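Local coordinates for protein 433aa long hypothetical phosphoribosylglycinamide formyl transferase (PDB 2DWC) that is a predicted ATP-grasp protein of the PurT family, built on a Rossmann-like N-terminal domain, and holds adenosine-5'-diphosphate in its pocket, at residues Ile117-His120 with Arg121-Arg125; Ile36-Arg40 with Leu41-Val45; Ala249-Ser252 with Glu253-Arg257. All coordinates share one frame; numbering follows the deposited sequence.

Interaction 1 (Ile117-His120 with Arg121-Arg125); sequences IAMH and RERLR. With ADP (adenosine-5'-diphosphate), chain H.
A chi1 of -166° places the imidazole of His120, opposite its backbone N, over the start of helix 121-132, while a bend at chi3 turns the guanidinium of Arg123 back across it. His120 is the N-cap of that helix, at the sharp turn that separates it from helix 112-118. Its ND1 accepts the amide of Arg123, Arg123 N to His120 ND1 being 3.3 Å, from a direction 28° out of the ring plane. Glu122 N adds a weak bond to the same nitrogen from near that plane. One ring nitrogen thus serves two amides of the first turn, consistent with an unprotonated ND1. The backbone completes the turn with a nearly straight bond, Leu124 N to His120 O, of 2.9 Å.

The side chains of His120 and Arg123 cross at about a right angle, their planes 37° apart. His120 CB lies over one face of the Arg123 guanidinium, 3.3 Å from Arg123 CZ, and Met119 SD sits at the guanidinium's edge, 3.2 Å from Arg123 NH2. That group is held mainly by Trp116, through a hydrogen bond to its carbonyl and a cation-pi contact. On the buried side, Ile117 CG2 meets Leu124 CD1 at 3.9 Å.

Arg121, the first residue of the helix, sends an extended chain away from the cap into the adenosine-5'-diphosphate pocket, where its NE is bonded to Ala163 O. Its guanidinium presents an edge to the terminal phosphate: Arg121 NH2 reaches ADP O3B at 2.6 Å, and NH1 adds a weak bond to the same oxygen.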
ATOM      1  N   ILE B 117      -5.852  25.209  17.820  1.00 23.64           N
ATOM      2  CA  ILE B 117      -4.665  25.615  18.556  1.00 22.00           C
ATOM      3  C   ILE B 117      -3.442  25.639  17.662  1.00 28.88           C
ATOM      4  O   ILE B 117      -2.758  26.649  17.577  1.00 29.18           O
ATOM      5  CB  ILE B 117      -4.358  24.672  19.719  1.00 20.32           C
ATOM      6  CG1 ILE B 117      -5.357  24.899  20.840  1.00 28.40           C
ATOM      7  CG2 ILE B 117      -2.902  24.872  20.209  1.00 30.18           C
ATOM      8  CD1 ILE B 117      -5.136  23.988  22.034  1.00 36.82           C
ATOM      9  N   ALA B 118      -3.212  24.542  16.940  1.00 25.51           N
ATOM     10  CA  ALA B 118      -2.019  24.424  16.114  1.00 28.63           C
ATOM     11  C   ALA B 118      -1.897  25.414  14.984  1.00 30.32           C
ATOM     12  O   ALA B 118      -0.797  25.650  14.469  1.00 34.15           O
ATOM     13  CB  ALA B 118      -1.904  22.971  15.559  1.00 26.78           C
ATOM     14  N   MET B 119      -2.996  26.022  14.585  1.00 27.97           N
ATOM     15  CA  MET B 119      -2.893  26.947  13.478  1.00 34.37           C
ATOM     16  C   MET B 119      -2.566  28.387  13.873  1.00 36.58           C
ATOM     17  O   MET B 119      -2.440  29.248  13.012  1.00 36.29           O
ATOM     18  CB  MET B 119      -4.178  26.892  12.665  1.00 38.93           C
ATOM     19  CG  MET B 119      -5.402  27.278  13.417  1.00 49.00           C
ATOM     20  SD  MET B 119      -5.528  29.058  13.357  1.00 50.63           S
ATOM     21  CE  MET B 119      -5.794  29.302  11.531  1.00 55.61           C
ATOM     22  N   HIS B 120      -2.413  28.622  15.171  1.00 35.07           N
ATOM     23  CA  HIS B 120      -2.121  29.964  15.701  1.00 35.74           C
ATOM     24  C   HIS B 120      -0.833  29.856  16.526  1.00 30.59           C
ATOM     25  O   HIS B 120      -0.829  29.235  17.595  1.00 28.65           O
ATOM     26  CB  HIS B 120      -3.290  30.399  16.573  1.00 32.90           C
ATOM     27  CG  HIS B 120      -3.283  31.857  16.916  1.00 43.48           C
ATOM     28  ND1 HIS B 120      -2.401  32.408  17.826  1.00 45.83           N
ATOM     29  CD2 HIS B 120      -4.071  32.875  16.492  1.00 42.73           C
ATOM     30  CE1 HIS B 120      -2.653  33.700  17.952  1.00 40.85           C
ATOM     31  NE2 HIS B 120      -3.662  34.009  17.154  1.00 39.27           N
ATOM     32  N   ARG B 121       0.240  30.490  16.058  1.00 30.78           N
ATOM     33  CA  ARG B 121       1.517  30.352  16.744  1.00 30.58           C
ATOM     34  C   ARG B 121       1.518  30.743  18.217  1.00 26.00           C
ATOM     35  O   ARG B 121       2.269  30.165  19.009  1.00 30.03           O
ATOM     36  CB  ARG B 121       2.630  31.103  16.002  1.00 28.61           C
ATOM     37  CG  ARG B 121       2.878  30.640  14.578  1.00 31.29           C
ATOM     38  CD  ARG B 121       4.173  31.231  14.121  1.00 35.32           C
ATOM     39  NE  ARG B 121       4.367  31.107  12.691  1.00 40.76           N
ATOM     40  CZ  ARG B 121       4.875  30.039  12.088  1.00 42.06           C
ATOM     41  NH1 ARG B 121       5.244  28.975  12.793  1.00 33.78           N
ATOM     42  NH2 ARG B 121       5.044  30.060  10.771  1.00 43.84           N
ATOM     43  N   GLU B 122       0.672  31.697  18.602  1.00 27.42           N
ATOM     44  CA  GLU B 122       0.621  32.103  20.006  1.00 29.37           C
ATOM     45  C   GLU B 122      -0.156  31.089  20.852  1.00 28.09           C
ATOM     46  O   GLU B 122       0.271  30.696  21.929  1.00 28.14           O
ATOM     47  CB  GLU B 122      -0.014  33.494  20.154  1.00 32.45           C
ATOM     48  CG  GLU B 122      -0.079  33.911  21.619  1.00 37.22           C
ATOM     49  CD  GLU B 122      -0.551  35.342  21.807  1.00 42.02           C
ATOM     50  OE1 GLU B 122      -0.488  35.833  22.950  1.00 45.11           O
ATOM     51  OE2 GLU B 122      -0.983  35.956  20.817  1.00 43.78           O
ATOM     52  N   ARG B 123      -1.316  30.654  20.366  1.00 30.46           N
ATOM     53  CA  ARG B 123      -2.061  29.672  21.125  1.00 29.65           C
ATOM     54  C   ARG B 123      -1.205  28.398  21.292  1.00 21.60           C
ATOM     55  O   ARG B 123      -1.185  27.783  22.351  1.00 30.61           O
ATOM     56  CB  ARG B 123      -3.382  29.331  20.419  1.00 36.60           C
ATOM     57  CG  ARG B 123      -4.361  30.510  20.312  1.00 35.43           C
ATOM     58  CD  ARG B 123      -5.776  30.042  19.918  1.00 43.46           C
ATOM     59  NE  ARG B 123      -5.893  29.634  18.513  1.00 41.82           N
ATOM     60  CZ  ARG B 123      -6.474  30.368  17.561  1.00 46.75           C
ATOM     61  NH1 ARG B 123      -6.993  31.553  17.864  1.00 42.75           N
ATOM     62  NH2 ARG B 123      -6.550  29.919  16.309  1.00 33.96           N
ATOM     63  N   LEU B 124      -0.492  28.026  20.242  1.00 23.11           N
ATOM     64  CA  LEU B 124       0.329  26.820  20.285  1.00 27.79           C
ATOM     65  C   LEU B 124       1.509  26.958  21.244  1.00 24.57           C
ATOM     66  O   LEU B 124       1.720  26.108  22.108  1.00 26.53           O
ATOM     67  CB  LEU B 124       0.859  26.495  18.896  1.00 31.03           C
ATOM     68  CG  LEU B 124       1.647  25.188  18.817  1.00 33.78           C
ATOM     69  CD1 LEU B 124       0.792  24.050  19.400  1.00 33.01           C
ATOM     70  CD2 LEU B 124       2.032  24.930  17.360  1.00 33.40           C
ATOM     71  N   ARG B 125       2.276  28.030  21.072  1.00 25.49           N
ATOM     72  CA  ARG B 125       3.441  28.238  21.929  1.00 27.77           C
ATOM     73  C   ARG B 125       3.019  28.306  23.388  1.00 27.33           C
ATOM     74  O   ARG B 125       3.642  27.686  24.254  1.00 27.90           O
ATOM     75  CB  ARG B 125       4.199  29.510  21.506  1.00 25.86           C
ATOM     76  CG  ARG B 125       5.499  29.779  22.316  1.00 27.88           C
ATOM     77  CD  ARG B 125       6.434  28.558  22.452  1.00 29.61           C
ATOM     78  NE  ARG B 125       6.934  28.032  21.164  1.00 28.43           N
ATOM     79  CZ  ARG B 125       8.128  28.293  20.651  1.00 35.11           C
ATOM     80  NH1 ARG B 125       8.969  29.090  21.297  1.00 28.48           N
ATOM     81  NH2 ARG B 125       8.503  27.716  19.514  1.00 28.07           N
TER
HETATM   82  PB  ADP H 502       6.648  26.511   9.562  1.00 75.03           P
HETATM   83  O1B ADP H 502       5.576  25.499   9.692  1.00 77.88           O
HETATM   84  O2B ADP H 502       7.868  26.342   8.523  1.00 79.04           O
HETATM   85  O3B ADP H 502       6.437  28.037  10.027  1.00 74.12           O
HETATM   86  PA  ADP H 502       8.585  27.143  11.489  1.00 45.27           P
HETATM   87  O1A ADP H 502       8.454  28.509  10.937  1.00 70.72           O
HETATM   88  O2A ADP H 502       8.304  27.126  13.073  1.00 55.90           O
HETATM   89  O3A ADP H 502       7.533  26.109  10.845  1.00 70.87           O
HETATM   90  O5' ADP H 502      10.054  26.536  11.254  1.00 56.51           O
HETATM   91  C5' ADP H 502      10.578  26.404   9.931  1.00 51.07           C
HETATM   92  C4' ADP H 502      12.085  26.168  10.020  1.00 55.00           C
HETATM   93  O4' ADP H 502      12.803  27.360  10.378  1.00 44.72           O
HETATM   94  C3' ADP H 502      12.373  25.183  11.153  1.00 54.03           C
HETATM   95  O3' ADP H 502      12.149  23.852  10.683  1.00 56.85           O
HETATM   96  C2' ADP H 502      13.871  25.447  11.282  1.00 49.53           C
HETATM   97  O2' ADP H 502      14.542  24.939  10.126  1.00 49.12           O
HETATM   98  C1' ADP H 502      13.881  26.977  11.252  1.00 47.83           C
HETATM   99  N9  ADP H 502      13.587  27.537  12.591  1.00 45.52           N
HETATM  100  C8  ADP H 502      12.400  27.932  13.040  1.00 42.23           C
HETATM  101  N7  ADP H 502      12.527  28.403  14.282  1.00 34.96           N
HETATM  102  C5  ADP H 502      13.804  28.311  14.620  1.00 40.79           C
HETATM  103  C6  ADP H 502      14.532  28.626  15.766  1.00 42.75           C
HETATM  104  N6  ADP H 502      13.934  29.192  16.809  1.00 32.22           N
HETATM  105  N1  ADP H 502      15.849  28.378  15.783  1.00 34.78           N
HETATM  106  C2  ADP H 502      16.463  27.851  14.740  1.00 37.62           C
HETATM  107  N3  ADP H 502      15.804  27.543  13.634  1.00 40.78           N
HETATM  108  C4  ADP H 502      14.487  27.758  13.545  1.00 45.22           C

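Interaction 2 (Ile36-Arg40 with Leu41-Val45); sequences IEAQR and LGVEV
Ala38 O takes two amide hydrogens from the chain that leaves helix 29-40: Val43 N and Leu41 N each lie 2.9 Å from Ala38 O. The donors reach it from opposite faces of the carbonyl plane, with Val43 N 40° out of it and Leu41 N 63°. A third bond, Gly42 N to Gln39 O at 3.1 Å, closes the turn. Gly42 has phi +68°, the left-handed backbone conformation that reverses the chain and lets the amide of Val43 point back at the helix.

Beneath this turn the side chains make an apolar seam. Ala38 CB stands 4.0 Å from Val43 CB and only 3.5 Å from Val45 CG2, the latter tighter than an ordinary carbon contact, so helix and strand are pressed closely together at the alanine. Val45 directs its side chain at the helix, its CG2 lying beside the backbone N and its CG1 anti to it. Ile22 of strand 21-25 and Leu318 of helix 313-322 also pack on Ala38. On another side of the turn, Leu41 CG rests against Glu37, 3.8 Å from Glu37 OE2; the bend at chi2 of Glu37 brings the carboxylate obliquely across the leucine.

That carboxylate has its main partner elsewhere, in a salt bridge from Glu37 OE2 to Arg374 of the second subunit. Arg40 likewise pairs with Glu33 of the second subunit, placing the helix end at the subunit interface. Two of the bonds, Val43 N to Ala38 O and Gly42 N to Gln39 O, define a Schellman motif with the positive-phi Gly42 as C-prime residue, here connecting helix 29-40 to strand 44-49 within a beta-alpha-beta unit of the Rossmann-like domain.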
ATOM      1  N   ILE B  36      -5.815   4.744   0.912  1.00 12.64           N
ATOM      2  CA  ILE B  36      -5.353   3.409   0.501  1.00 13.21           C
ATOM      3  C   ILE B  36      -5.432   2.425   1.675  1.00 15.07           C
ATOM      4  O   ILE B  36      -5.876   1.285   1.505  1.00 15.60           O
ATOM      5  CB  ILE B  36      -3.897   3.521  -0.076  1.00 14.40           C
ATOM      6  CG1 ILE B  36      -3.978   4.077  -1.492  1.00 12.36           C
ATOM      7  CG2 ILE B  36      -3.251   2.124  -0.187  1.00 17.30           C
ATOM      8  CD1 ILE B  36      -2.625   4.452  -2.061  1.00 16.52           C
ATOM      9  N   GLU B  37      -5.023   2.829   2.873  1.00 13.39           N
ATOM     10  CA  GLU B  37      -5.182   1.845   3.986  1.00 14.50           C
ATOM     11  C   GLU B  37      -6.653   1.586   4.286  1.00 16.58           C
ATOM     12  O   GLU B  37      -7.067   0.437   4.572  1.00 16.40           O
ATOM     13  CB  GLU B  37      -4.506   2.362   5.236  1.00 18.06           C
ATOM     14  CG  GLU B  37      -4.611   1.344   6.404  1.00 20.31           C
ATOM     15  CD  GLU B  37      -3.893  -0.002   6.125  1.00 34.95           C
ATOM     16  OE1 GLU B  37      -2.945  -0.083   5.272  1.00 20.35           O
ATOM     17  OE2 GLU B  37      -4.276  -0.971   6.802  1.00 24.33           O
ATOM     18  N   ALA B  38      -7.462   2.634   4.182  1.00 13.13           N
ATOM     19  CA  ALA B  38      -8.917   2.426   4.419  1.00 14.32           C
ATOM     20  C   ALA B  38      -9.458   1.417   3.401  1.00 14.87           C
ATOM     21  O   ALA B  38     -10.172   0.480   3.742  1.00 15.68           O
ATOM     22  CB  ALA B  38      -9.660   3.763   4.286  1.00 14.90           C
ATOM     23  N   GLN B  39      -9.127   1.606   2.120  1.00 14.93           N
ATOM     24  CA  GLN B  39      -9.570   0.624   1.110  1.00 14.51           C
ATOM     25  C   GLN B  39      -9.070  -0.757   1.433  1.00 14.42           C
ATOM     26  O   GLN B  39      -9.768  -1.738   1.222  1.00 15.45           O
ATOM     27  CB  GLN B  39      -9.071   0.981  -0.286  1.00 13.00           C
ATOM     28  CG  GLN B  39      -9.789   2.244  -0.808  1.00 15.14           C
ATOM     29  CD  GLN B  39     -11.096   1.930  -1.529  1.00 17.48           C
ATOM     30  OE1 GLN B  39     -11.691   0.874  -1.363  1.00 18.11           O
ATOM     31  NE2 GLN B  39     -11.542   2.867  -2.357  1.00 15.23           N
ATOM     32  N   ARG B  40      -7.847  -0.857   1.920  1.00 13.44           N
ATOM     33  CA  ARG B  40      -7.302  -2.147   2.287  1.00 14.13           C
ATOM     34  C   ARG B  40      -8.008  -2.835   3.466  1.00 18.41           C
ATOM     35  O   ARG B  40      -7.861  -4.051   3.629  1.00 16.15           O
ATOM     36  CB  ARG B  40      -5.808  -2.014   2.563  1.00 13.21           C
ATOM     37  CG  ARG B  40      -4.985  -2.044   1.274  1.00 19.18           C
ATOM     38  CD  ARG B  40      -3.537  -1.733   1.580  1.00 16.75           C
ATOM     39  NE  ARG B  40      -2.674  -2.117   0.434  1.00 17.28           N
ATOM     40  CZ  ARG B  40      -1.387  -1.803   0.381  1.00 23.29           C
ATOM     41  NH1 ARG B  40      -0.821  -1.082   1.367  1.00 17.96           N
ATOM     42  NH2 ARG B  40      -0.646  -2.292  -0.599  1.00 18.78           N
ATOM     43  N   LEU B  41      -8.813  -2.076   4.219  1.00 13.86           N
ATOM     44  CA  LEU B  41      -9.582  -2.610   5.348  1.00 14.62           C
ATOM     45  C   LEU B  41     -11.088  -2.623   4.994  1.00 12.34           C
ATOM     46  O   LEU B  41     -11.930  -2.877   5.851  1.00 15.91           O
ATOM     47  CB  LEU B  41      -9.354  -1.743   6.581  1.00 14.30           C
ATOM     48  CG  LEU B  41      -7.960  -1.793   7.186  1.00 18.23           C
ATOM     49  CD1 LEU B  41      -7.853  -0.839   8.357  1.00 19.75           C
ATOM     50  CD2 LEU B  41      -7.710  -3.217   7.673  1.00 21.75           C
ATOM     51  N   GLY B  42     -11.430  -2.358   3.725  1.00 13.22           N
ATOM     52  CA  GLY B  42     -12.828  -2.339   3.356  1.00 13.96           C
ATOM     53  C   GLY B  42     -13.618  -1.184   3.973  1.00 15.11           C
ATOM     54  O   GLY B  42     -14.837  -1.298   4.142  1.00 15.08           O
ATOM     55  N   VAL B  43     -12.934  -0.088   4.302  1.00 13.86           N
ATOM     56  CA  VAL B  43     -13.577   1.087   4.889  1.00 15.17           C
ATOM     57  C   VAL B  43     -13.919   2.078   3.762  1.00 16.97           C
ATOM     58  O   VAL B  43     -13.106   2.311   2.861  1.00 15.11           O
ATOM     59  CB  VAL B  43     -12.669   1.743   5.928  1.00 13.01           C
ATOM     60  CG1 VAL B  43     -13.270   3.101   6.403  1.00 13.01           C
ATOM     61  CG2 VAL B  43     -12.583   0.768   7.177  1.00 17.41           C
ATOM     62  N   GLU B  44     -15.127   2.643   3.830  1.00 13.82           N
ATOM     63  CA  GLU B  44     -15.595   3.538   2.780  1.00 12.53           C
ATOM     64  C   GLU B  44     -14.925   4.898   2.933  1.00 10.60           C
ATOM     65  O   GLU B  44     -14.839   5.432   4.030  1.00 13.61           O
ATOM     66  CB  GLU B  44     -17.122   3.663   2.884  1.00 12.01           C
ATOM     67  CG  GLU B  44     -17.761   4.347   1.633  1.00 16.10           C
ATOM     68  CD  GLU B  44     -19.247   4.018   1.463  1.00 18.15           C
ATOM     69  OE1 GLU B  44     -20.012   4.937   1.090  1.00 17.67           O
ATOM     70  OE2 GLU B  44     -19.647   2.842   1.671  1.00 16.12           O
ATOM     71  N   VAL B  45     -14.502   5.491   1.816  1.00 13.30           N
ATOM     72  CA  VAL B  45     -13.786   6.777   1.850  1.00 13.93           C
ATOM     73  C   VAL B  45     -14.446   7.858   1.010  1.00 14.50           C
ATOM     74  O   VAL B  45     -14.729   7.629  -0.167  1.00 14.57           O
ATOM     75  CB  VAL B  45     -12.351   6.627   1.248  1.00 14.28           C
ATOM     76  CG1 VAL B  45     -11.571   7.955   1.355  1.00 13.43           C
ATOM     77  CG2 VAL B  45     -11.597   5.545   2.018  1.00 15.17           C
TER

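Interaction 3 (Ala249-Ser252 with Glu253-Arg257); sequences AEIS and EKAER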
ATOM      1  N   ALA B 249      16.235   8.985  13.200  1.00 19.86           N
ATOM      2  CA  ALA B 249      17.126  10.147  13.278  1.00 23.50           C
ATOM      3  C   ALA B 249      18.396   9.686  14.034  1.00 22.45           C
ATOM      4  O   ALA B 249      18.313   8.906  14.973  1.00 26.66           O
ATOM      5  CB  ALA B 249      16.439  11.264  14.047  1.00 23.57           C
ATOM      6  N   GLU B 250      19.556  10.170  13.620  1.00 24.61           N
ATOM      7  CA  GLU B 250      20.794   9.755  14.269  1.00 30.91           C
ATOM      8  C   GLU B 250      21.093  10.673  15.442  1.00 35.59           C
ATOM      9  O   GLU B 250      21.904  11.599  15.339  1.00 34.66           O
ATOM     10  CB  GLU B 250      21.923   9.768  13.244  1.00 32.98           C
ATOM     11  CG  GLU B 250      21.717   8.692  12.157  1.00 34.13           C
ATOM     12  CD  GLU B 250      22.898   8.599  11.177  1.00 43.28           C
ATOM     13  OE1 GLU B 250      23.062   9.519  10.342  1.00 40.71           O
ATOM     14  OE2 GLU B 250      23.656   7.599  11.256  1.00 40.92           O
ATOM     15  N   ILE B 251      20.376  10.432  16.536  1.00 28.69           N
ATOM     16  CA  ILE B 251      20.509  11.212  17.760  1.00 33.49           C
ATOM     17  C   ILE B 251      20.821  10.276  18.925  1.00 31.70           C
ATOM     18  O   ILE B 251      20.617   9.062  18.834  1.00 27.50           O
ATOM     19  CB  ILE B 251      19.200  12.020  18.069  1.00 33.92           C
ATOM     20  CG1 ILE B 251      18.032  11.052  18.344  1.00 34.44           C
ATOM     21  CG2 ILE B 251      18.916  12.990  16.913  1.00 26.02           C
ATOM     22  CD1 ILE B 251      16.716  11.758  18.767  1.00 29.81           C
ATOM     23  N   SER B 252      21.318  10.839  20.028  1.00 34.58           N
ATOM     24  CA  SER B 252      21.662  10.020  21.182  1.00 39.28           C
ATOM     25  C   SER B 252      20.458   9.370  21.810  1.00 38.50           C
ATOM     26  O   SER B 252      19.313   9.829  21.648  1.00 36.01           O
ATOM     27  CB  SER B 252      22.378  10.848  22.257  1.00 35.85           C
ATOM     28  OG  SER B 252      21.522  11.862  22.765  1.00 37.00           O
ATOM     29  N   GLU B 253      20.726   8.295  22.536  1.00 36.74           N
ATOM     30  CA  GLU B 253      19.692   7.563  23.230  1.00 38.89           C
ATOM     31  C   GLU B 253      19.061   8.492  24.271  1.00 42.83           C
ATOM     32  O   GLU B 253      17.855   8.422  24.527  1.00 33.37           O
ATOM     33  CB  GLU B 253      20.287   6.327  23.880  1.00 45.32           C
ATOM     34  CG  GLU B 253      19.303   5.197  23.942  1.00 54.52           C
ATOM     35  CD  GLU B 253      19.969   3.858  24.143  1.00 63.05           C
ATOM     36  OE1 GLU B 253      20.920   3.542  23.387  1.00 59.65           O
ATOM     37  OE2 GLU B 253      19.533   3.112  25.048  1.00 65.61           O
ATOM     38  N   LYS B 254      19.865   9.376  24.863  1.00 36.37           N
ATOM     39  CA  LYS B 254      19.315  10.327  25.837  1.00 41.53           C
ATOM     40  C   LYS B 254      18.369  11.308  25.146  1.00 35.14           C
ATOM     41  O   LYS B 254      17.277  11.588  25.640  1.00 35.57           O
ATOM     42  CB  LYS B 254      20.420  11.136  26.533  1.00 44.45           C
ATOM     43  CG  LYS B 254      21.130  10.345  27.608  1.00 53.63           C
ATOM     44  CD  LYS B 254      21.946  11.233  28.539  1.00 50.74           C
ATOM     45  CE  LYS B 254      22.678  10.363  29.571  1.00 51.84           C
ATOM     46  NZ  LYS B 254      23.336  11.177  30.642  1.00 62.16           N
ATOM     47  N   ALA B 255      18.794  11.831  24.004  1.00 31.01           N
ATOM     48  CA  ALA B 255      17.956  12.771  23.266  1.00 36.98           C
ATOM     49  C   ALA B 255      16.675  12.053  22.835  1.00 31.08           C
ATOM     50  O   ALA B 255      15.585  12.627  22.883  1.00 31.48           O
ATOM     51  CB  ALA B 255      18.703  13.298  22.041  1.00 33.08           C
ATOM     52  N   GLU B 256      16.815  10.803  22.403  1.00 26.63           N
ATOM     53  CA  GLU B 256      15.659  10.034  21.948  1.00 26.65           C
ATOM     54  C   GLU B 256      14.621   9.908  23.052  1.00 30.15           C
ATOM     55  O   GLU B 256      13.419  10.095  22.827  1.00 27.38           O
ATOM     56  CB  GLU B 256      16.085   8.641  21.469  1.00 27.77           C
ATOM     57  CG  GLU B 256      14.936   7.777  20.995  1.00 27.02           C
ATOM     58  CD  GLU B 256      15.378   6.403  20.614  1.00 37.95           C
ATOM     59  OE1 GLU B 256      16.602   6.173  20.601  1.00 38.58           O
ATOM     60  OE2 GLU B 256      14.516   5.548  20.343  1.00 29.53           O
ATOM     61  N   ARG B 257      15.061   9.602  24.267  1.00 26.12           N
ATOM     62  CA  ARG B 257      14.091   9.488  25.347  1.00 29.03           C
ATOM     63  C   ARG B 257      13.470  10.848  25.700  1.00 26.46           C
ATOM     64  O   ARG B 257      12.316  10.918  26.150  1.00 25.82           O
ATOM     65  CB  ARG B 257      14.733   8.868  26.599  1.00 34.36           C
ATOM     66  CG  ARG B 257      15.350   7.502  26.338  1.00 48.55           C
ATOM     67  CD  ARG B 257      15.645   6.720  27.624  1.00 48.48           C
ATOM     68  NE  ARG B 257      14.421   6.114  28.145  1.00 59.92           N
ATOM     69  CZ  ARG B 257      13.714   6.578  29.176  1.00 58.32           C
ATOM     70  NH1 ARG B 257      14.100   7.668  29.839  1.00 53.16           N
ATOM     71  NH2 ARG B 257      12.593   5.964  29.524  1.00 54.91           N
TER
HETATM   72  O   HOH W   1      18.829   7.088  19.339  1.00 50.24           O
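An N-cap opens helix 253-270 of the ATP-grasp domain, where the loop after strand 241-247 turns into the helix. Ser252 is the capping residue. Its OG sits between its own backbone N and carbonyl carbon (chi1 64°), a rotation that carries it to the first turn of the helix, and it accepts from Ala255 N, 3.0 Å from Ser252 OG, with an N-H...O angle of 157°. Ala255 CB also lies close against the same oxygen, 3.2 Å from Ser252 OG. The hydroxyl is also hydrogen-bonded to Asp285 OD2, which joins the cap to the connection between strands 274-283 and 286-293. The backbone adds Glu256 N to Ser252 O at 2.8 Å, its donor tilted 19° from the carbonyl plane.

Ile251, just before the cap, packs against the helix start. Its CD1 is 4.1 Å from Ala255 CB and 3.8 Å from Glu256 N, and Val282 packs on both Ile251 and Ala255. A water bridges the two segments, donating to Ile251 O and to Glu256 OE1, each 2.7 Å from the water oxygen. Glu256 OE2 is hydrogen-bonded to Tyr260 OH and in a salt bridge with Lys231; with the water on OE1 these partners would restrict the carboxylate's rotation. The arrangement is a serine N-cap, a side-chain hydroxyl accepting the amide three residues on, at the start of helix 253-270 where it packs on strand 274-283.

The three contacts are all local turns at helix ends, but in different surroundings. Interaction 2 is buried, a helix C-terminus closed by backbone bonds and backed by apolar packing, next to the second subunit; interaction 3 lies at the surface and uses a serine hydroxyl and a bridging water; interaction 1 is partly buried and uses an imidazole. Interactions 1 and 3 both cap helix starts, whereas interaction 2 ends a helix. They share no helix or strand. Interaction 1 alone contains a residue of the adenosine-5'-diphosphate pocket. Its centre is 32 Å from that of interaction 2, across the chain's centre, and 27 Å from that of interaction 3.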